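Local coordinates for C-glycoside 3-oxidase (Microbacterium trichothecenolyticum, PDB 7DVE), which oxidises the C3 hydroxyl of the sugar in C-glycosides such as isoorientin and mangiferin, using FAD and molecular oxygen and releasing hydrogen peroxide, at residues A[376-379]-A[380-383]; A[403-406]-A[407-410]. One frame throughout, in Å; residues are numbered along the deposited sequence.

Interaction 1. Residues A[376-379]-A[380-383]; sequences DLQA and SDRV
Gln378 and Asp381 face each other across a tight reversal of the chain, their CA atoms 5.3 Å apart. The close-packed part lies on the inner side of this bend. Here the carboxylate of Asp381 folds back against the base of the glutamine side chain, and Asp381 OD2 comes to 3.3 Å from Gln378 CB. CG of Asp381 stands beside its own backbone N, anti to the carbonyl carbon (chi1 -66°), and this directs the carboxylate toward the preceding residues. The glutamine chain is extended beyond its CG and passes the carboxylate at a slant, with the amide and carboxylate planes turned 61° from each other, so the two flat groups do not stack. A water completes the inner side: it accepts from Gln378 N at 3.1 Å and donates to Asp381 OD2 at 2.7 Å, tying backbone to side chain. The same OD2 forms a salt bridge with Lys375, and OD1 accepts from the backbone N of Thr403. The buried carboxylate is thus gripped at both oxygens, which should fix its rotation.

The outer side is much looser. Ala379 and Ser380, both exposed, form the corner, and the methyl group of Ala379 points away from the residues that follow. Ser380 OG gets no closer than 4.1 Å to Gln378 CB. Ala379 O is hydrogen-bonded to Arg293. Even the backbone closure is slack, since the bond from Asp381 N to Gln378 O is weak, at 3.4 Å with an N-H...O angle of 133°. With Ala379 and Ser380 both in helical backbone conformations, residues 378-381 form a type I beta turn, which feeds directly into strand 382-386 of a two-stranded antiparallel sheet.

Interaction 2. Residues A[403-406]-A[407-410]; sequences TLSD and RDHA
Leu404 lies over one face of the His409 imidazole, the two side chains crossing at about a right angle. Its CB makes a CH-pi contact 4.2 Å from the ring centroid, while Leu404 CD1 reaches His409 NE2 at 3.9 Å. These residues occupy the N' and N4 positions that a hydrophobic staple would pair, though here one partner is a histidine. Leu404 also stands roughly perpendicular to Asp408, its CB 4.0 Å from Asp408 CB.

Next to this pair, Ser405 and Asp408 form a capping box. With chi1 at -66°, the carboxylate of Asp408 turns back from the first helical turn toward Ser405. Ser405 N donates to Asp408 OD2 at 2.6 Å, meeting this oxygen on its anti side, 16° out of the carboxylate plane. The reciprocal bond from Asp408 N to Ser405 OG is weak, at 3.4 Å, though reasonably well aligned (159°), and Arg407 N adds another weak bond to the same hydroxyl. Ser405 OG has its stronger partner in Asp376, which also holds Arg407 in a salt bridge. Asp408 itself is buried, with OD2 salt-bridged to Lys375 and OD1 bonded to Asp376 N. Replacing Asp408 by alanine removes the carboxylate and is likely to leave Ser405 N without its capping acceptor and Lys375 without one of its carboxylate partners.

Regular helical bonding begins at once, with His409 N bonded to Ser405 O at 3.1 Å and Ala410 N to Asp406 O. The cap turns the chain from strand 396-401 into helix 406-424, which is followed by strand 427-436 of the large antiparallel sheet.

In the fold
The two contacts come in series along the chain, their centres 12 Å apart on the same side of the protein's centre and away from the FAD-binding residues and the proposed catalytic histidine. Interaction 1 leads into strand 382-386 and interaction 2 follows its antiparallel partner 396-401, so the paired strands bring the turn and the helix cap together. The two contacts touch directly through Asp376 and share Lys375, which lies just ahead of interaction 1. This polar network joins the loop before one strand to the helix start after the other.

Interaction 1. Residues A[376-379]-A[380-383]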
ATOM      1  N   ASP A 376      -4.451  -0.603 -18.483  1.00 57.87           N
ATOM      2  CA  ASP A 376      -4.818   0.368 -19.504  1.00 58.00           C
ATOM      3  C   ASP A 376      -5.715   1.412 -18.850  1.00 60.46           C
ATOM      4  O   ASP A 376      -6.895   1.148 -18.588  1.00 60.04           O
ATOM      5  CB  ASP A 376      -5.535  -0.340 -20.650  1.00 62.23           C
ATOM      6  CG  ASP A 376      -5.993   0.613 -21.752  1.00 63.55           C
ATOM      7  OD1 ASP A 376      -5.986   1.842 -21.547  1.00 63.44           O
ATOM      8  OD2 ASP A 376      -6.353   0.120 -22.838  1.00 61.47           O
ATOM      9  N   LEU A 377      -5.174   2.594 -18.586  1.00 60.72           N
ATOM     10  CA  LEU A 377      -5.914   3.590 -17.820  1.00 62.75           C
ATOM     11  C   LEU A 377      -7.105   4.131 -18.603  1.00 64.27           C
ATOM     12  O   LEU A 377      -7.025   4.378 -19.810  1.00 65.11           O
ATOM     13  CB  LEU A 377      -4.984   4.727 -17.404  1.00 63.65           C
ATOM     14  CG  LEU A 377      -3.779   4.269 -16.564  1.00 60.02           C
ATOM     15  CD1 LEU A 377      -2.966   5.456 -16.143  1.00 60.70           C
ATOM     16  CD2 LEU A 377      -4.231   3.516 -15.360  1.00 53.39           C
ATOM     17  N   GLN A 378      -8.221   4.307 -17.905  1.00 62.35           N
ATOM     18  CA  GLN A 378      -9.466   4.749 -18.514  1.00 63.85           C
ATOM     19  C   GLN A 378     -10.116   5.798 -17.629  1.00 63.29           C
ATOM     20  O   GLN A 378     -10.036   5.721 -16.401  1.00 62.04           O
ATOM     21  CB  GLN A 378     -10.423   3.572 -18.731  1.00 64.29           C
ATOM     22  CG  GLN A 378      -9.917   2.551 -19.739  1.00 64.38           C
ATOM     23  CD  GLN A 378     -10.815   1.329 -19.850  1.00 61.61           C
ATOM     24  OE1 GLN A 378     -11.124   0.668 -18.856  1.00 63.39           O
ATOM     25  NE2 GLN A 378     -11.220   1.017 -21.064  1.00 59.18           N
ATOM     26  N   ALA A 379     -10.727   6.801 -18.260  1.00 65.08           N
ATOM     27  CA  ALA A 379     -11.501   7.778 -17.501  1.00 67.19           C
ATOM     28  C   ALA A 379     -12.669   7.121 -16.776  1.00 65.28           C
ATOM     29  O   ALA A 379     -13.009   7.524 -15.654  1.00 65.17           O
ATOM     30  CB  ALA A 379     -12.010   8.892 -18.418  1.00 66.09           C
ATOM     31  N   SER A 380     -13.276   6.098 -17.381  1.00 62.44           N
ATOM     32  CA  SER A 380     -14.478   5.512 -16.800  1.00 64.27           C
ATOM     33  C   SER A 380     -14.173   4.529 -15.680  1.00 63.13           C
ATOM     34  O   SER A 380     -15.079   4.180 -14.920  1.00 63.77           O
ATOM     35  CB  SER A 380     -15.299   4.818 -17.881  1.00 63.64           C
ATOM     36  OG  SER A 380     -14.527   3.804 -18.487  1.00 63.78           O
ATOM     37  N   ASP A 381     -12.931   4.062 -15.568  1.00 60.07           N
ATOM     38  CA  ASP A 381     -12.532   3.292 -14.399  1.00 59.42           C
ATOM     39  C   ASP A 381     -12.503   4.238 -13.208  1.00 58.49           C
ATOM     40  O   ASP A 381     -11.603   5.076 -13.109  1.00 61.39           O
ATOM     41  CB  ASP A 381     -11.161   2.647 -14.613  1.00 59.01           C
ATOM     42  CG  ASP A 381     -11.159   1.577 -15.714  1.00 60.16           C
ATOM     43  OD1 ASP A 381     -12.215   0.971 -15.990  1.00 59.99           O
ATOM     44  OD2 ASP A 381     -10.079   1.328 -16.303  1.00 61.71           O
ATOM     45  N   ARG A 382     -13.472   4.124 -12.301  1.00 57.80           N
ATOM     46  CA  ARG A 382     -13.553   5.098 -11.219  1.00 59.35           C
ATOM     47  C   ARG A 382     -14.291   4.527 -10.019  1.00 58.32           C
ATOM     48  O   ARG A 382     -14.935   3.477 -10.091  1.00 57.06           O
ATOM     49  CB  ARG A 382     -14.258   6.373 -11.668  1.00 58.04           C
ATOM     50  CG  ARG A 382     -15.667   6.117 -12.174  1.00 62.42           C
ATOM     51  CD  ARG A 382     -16.135   7.321 -12.904  1.00 61.63           C
ATOM     52  NE  ARG A 382     -17.576   7.400 -12.935  1.00 67.42           N
ATOM     53  CZ  ARG A 382     -18.284   8.422 -12.476  1.00 71.14           C
ATOM     54  NH1 ARG A 382     -17.710   9.423 -11.826  1.00 64.46           N
ATOM     55  NH2 ARG A 382     -19.602   8.446 -12.693  1.00 69.23           N
ATOM     56  N   VAL A 383     -14.194   5.258  -8.907  1.00 56.47           N
ATOM     57  CA  VAL A 383     -15.078   5.081  -7.764  1.00 58.62           C
ATOM     58  C   VAL A 383     -16.023   6.277  -7.703  1.00 59.74           C
ATOM     59  O   VAL A 383     -15.572   7.425  -7.667  1.00 62.95           O
ATOM     60  CB  VAL A 383     -14.298   4.912  -6.450  1.00 55.60           C
ATOM     61  CG1 VAL A 383     -13.263   6.002  -6.282  1.00 58.16           C
ATOM     62  CG2 VAL A 383     -15.265   4.894  -5.273  1.00 58.06           C
TER
HETATM   63  O   HOH W   1      -7.980   2.643 -15.347  1.00 56.84           O

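Interaction 2. Residues A[403-406]-A[407-410]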
ATOM      1  N   THR A 403     -13.582  -1.732 -16.114  1.00 58.16           N
ATOM      2  CA  THR A 403     -13.641  -2.541 -17.315  1.00 59.19           C
ATOM      3  C   THR A 403     -12.219  -2.878 -17.750  1.00 61.01           C
ATOM      4  O   THR A 403     -11.313  -2.045 -17.667  1.00 55.88           O
ATOM      5  CB  THR A 403     -14.427  -1.818 -18.449  1.00 58.94           C
ATOM      6  OG1 THR A 403     -13.906  -0.485 -18.677  1.00 59.58           O
ATOM      7  CG2 THR A 403     -15.912  -1.725 -18.088  1.00 53.73           C
ATOM      8  N   LEU A 404     -12.032  -4.126 -18.164  1.00 62.14           N
ATOM      9  CA  LEU A 404     -10.819  -4.571 -18.827  1.00 59.05           C
ATOM     10  C   LEU A 404     -10.931  -4.275 -20.316  1.00 59.78           C
ATOM     11  O   LEU A 404     -11.874  -4.727 -20.972  1.00 62.63           O
ATOM     12  CB  LEU A 404     -10.618  -6.068 -18.592  1.00 61.09           C
ATOM     13  CG  LEU A 404     -10.349  -6.514 -17.145  1.00 61.74           C
ATOM     14  CD1 LEU A 404      -9.746  -7.914 -17.077  1.00 60.11           C
ATOM     15  CD2 LEU A 404      -9.480  -5.512 -16.417  1.00 54.55           C
ATOM     16  N   SER A 405      -9.982  -3.510 -20.848  1.00 63.23           N
ATOM     17  CA  SER A 405      -9.918  -3.331 -22.290  1.00 63.84           C
ATOM     18  C   SER A 405      -9.231  -4.542 -22.924  1.00 63.48           C
ATOM     19  O   SER A 405      -8.676  -5.407 -22.237  1.00 60.34           O
ATOM     20  CB  SER A 405      -9.184  -2.035 -22.641  1.00 62.89           C
ATOM     21  OG  SER A 405      -7.788  -2.169 -22.422  1.00 61.50           O
ATOM     22  N   ASP A 406      -9.283  -4.597 -24.260  1.00 62.90           N
ATOM     23  CA  ASP A 406      -8.599  -5.655 -24.999  1.00 62.85           C
ATOM     24  C   ASP A 406      -7.098  -5.639 -24.748  1.00 64.65           C
ATOM     25  O   ASP A 406      -6.449  -6.698 -24.743  1.00 65.41           O
ATOM     26  CB  ASP A 406      -8.879  -5.489 -26.477  1.00 69.79           C
ATOM     27  CG  ASP A 406     -10.334  -5.183 -26.745  1.00 79.71           C
ATOM     28  OD1 ASP A 406     -10.766  -4.062 -26.356  1.00 80.65           O
ATOM     29  OD2 ASP A 406     -11.041  -6.041 -27.317  1.00 85.38           O
ATOM     30  N   ARG A 407      -6.525  -4.454 -24.524  1.00 63.54           N
ATOM     31  CA  ARG A 407      -5.112  -4.388 -24.182  1.00 64.01           C
ATOM     32  C   ARG A 407      -4.864  -5.026 -22.824  1.00 61.05           C
ATOM     33  O   ARG A 407      -3.843  -5.699 -22.626  1.00 62.32           O
ATOM     34  CB  ARG A 407      -4.623  -2.929 -24.238  1.00 60.93           C
ATOM     35  CG  ARG A 407      -4.806  -2.271 -25.626  1.00 65.16           C
ATOM     36  CD  ARG A 407      -3.938  -0.999 -25.870  1.00 66.15           C
ATOM     37  NE  ARG A 407      -4.239   0.090 -24.943  1.00 69.81           N
ATOM     38  CZ  ARG A 407      -3.659   1.288 -24.942  1.00 71.85           C
ATOM     39  NH1 ARG A 407      -2.749   1.625 -25.854  1.00 71.87           N
ATOM     40  NH2 ARG A 407      -3.998   2.172 -24.003  1.00 68.34           N
ATOM     41  N   ASP A 408      -5.788  -4.834 -21.876  1.00 59.95           N
ATOM     42  CA  ASP A 408      -5.670  -5.511 -20.583  1.00 61.35           C
ATOM     43  C   ASP A 408      -5.617  -7.023 -20.768  1.00 59.23           C
ATOM     44  O   ASP A 408      -4.756  -7.695 -20.197  1.00 57.05           O
ATOM     45  CB  ASP A 408      -6.840  -5.135 -19.669  1.00 61.99           C
ATOM     46  CG  ASP A 408      -6.821  -3.669 -19.265  1.00 60.71           C
ATOM     47  OD1 ASP A 408      -5.750  -3.194 -18.850  1.00 58.25           O
ATOM     48  OD2 ASP A 408      -7.877  -2.999 -19.357  1.00 61.28           O
ATOM     49  N   HIS A 409      -6.515  -7.570 -21.599  1.00 60.02           N
ATOM     50  CA  HIS A 409      -6.585  -9.021 -21.775  1.00 60.78           C
ATOM     51  C   HIS A 409      -5.334  -9.558 -22.456  1.00 59.62           C
ATOM     52  O   HIS A 409      -4.824 -10.627 -22.088  1.00 58.19           O
ATOM     53  CB  HIS A 409      -7.823  -9.390 -22.589  1.00 61.22           C
ATOM     54  CG  HIS A 409      -9.095  -9.393 -21.799  1.00 61.42           C
ATOM     55  ND1 HIS A 409     -10.179  -8.605 -22.132  1.00 62.57           N
ATOM     56  CD2 HIS A 409      -9.473 -10.117 -20.719  1.00 62.76           C
ATOM     57  CE1 HIS A 409     -11.161  -8.826 -21.275  1.00 59.91           C
ATOM     58  NE2 HIS A 409     -10.760  -9.744 -20.413  1.00 63.25           N
ATOM     59  N   ALA A 410      -4.850  -8.837 -23.469  1.00 59.15           N
ATOM     60  CA  ALA A 410      -3.606  -9.205 -24.140  1.00 60.40           C
ATOM     61  C   ALA A 410      -2.429  -9.231 -23.164  1.00 57.51           C
ATOM     62  O   ALA A 410      -1.627 -10.181 -23.158  1.00 62.80           O
ATOM     63  CB  ALA A 410      -3.348  -8.228 -25.302  1.00 58.57           C
TER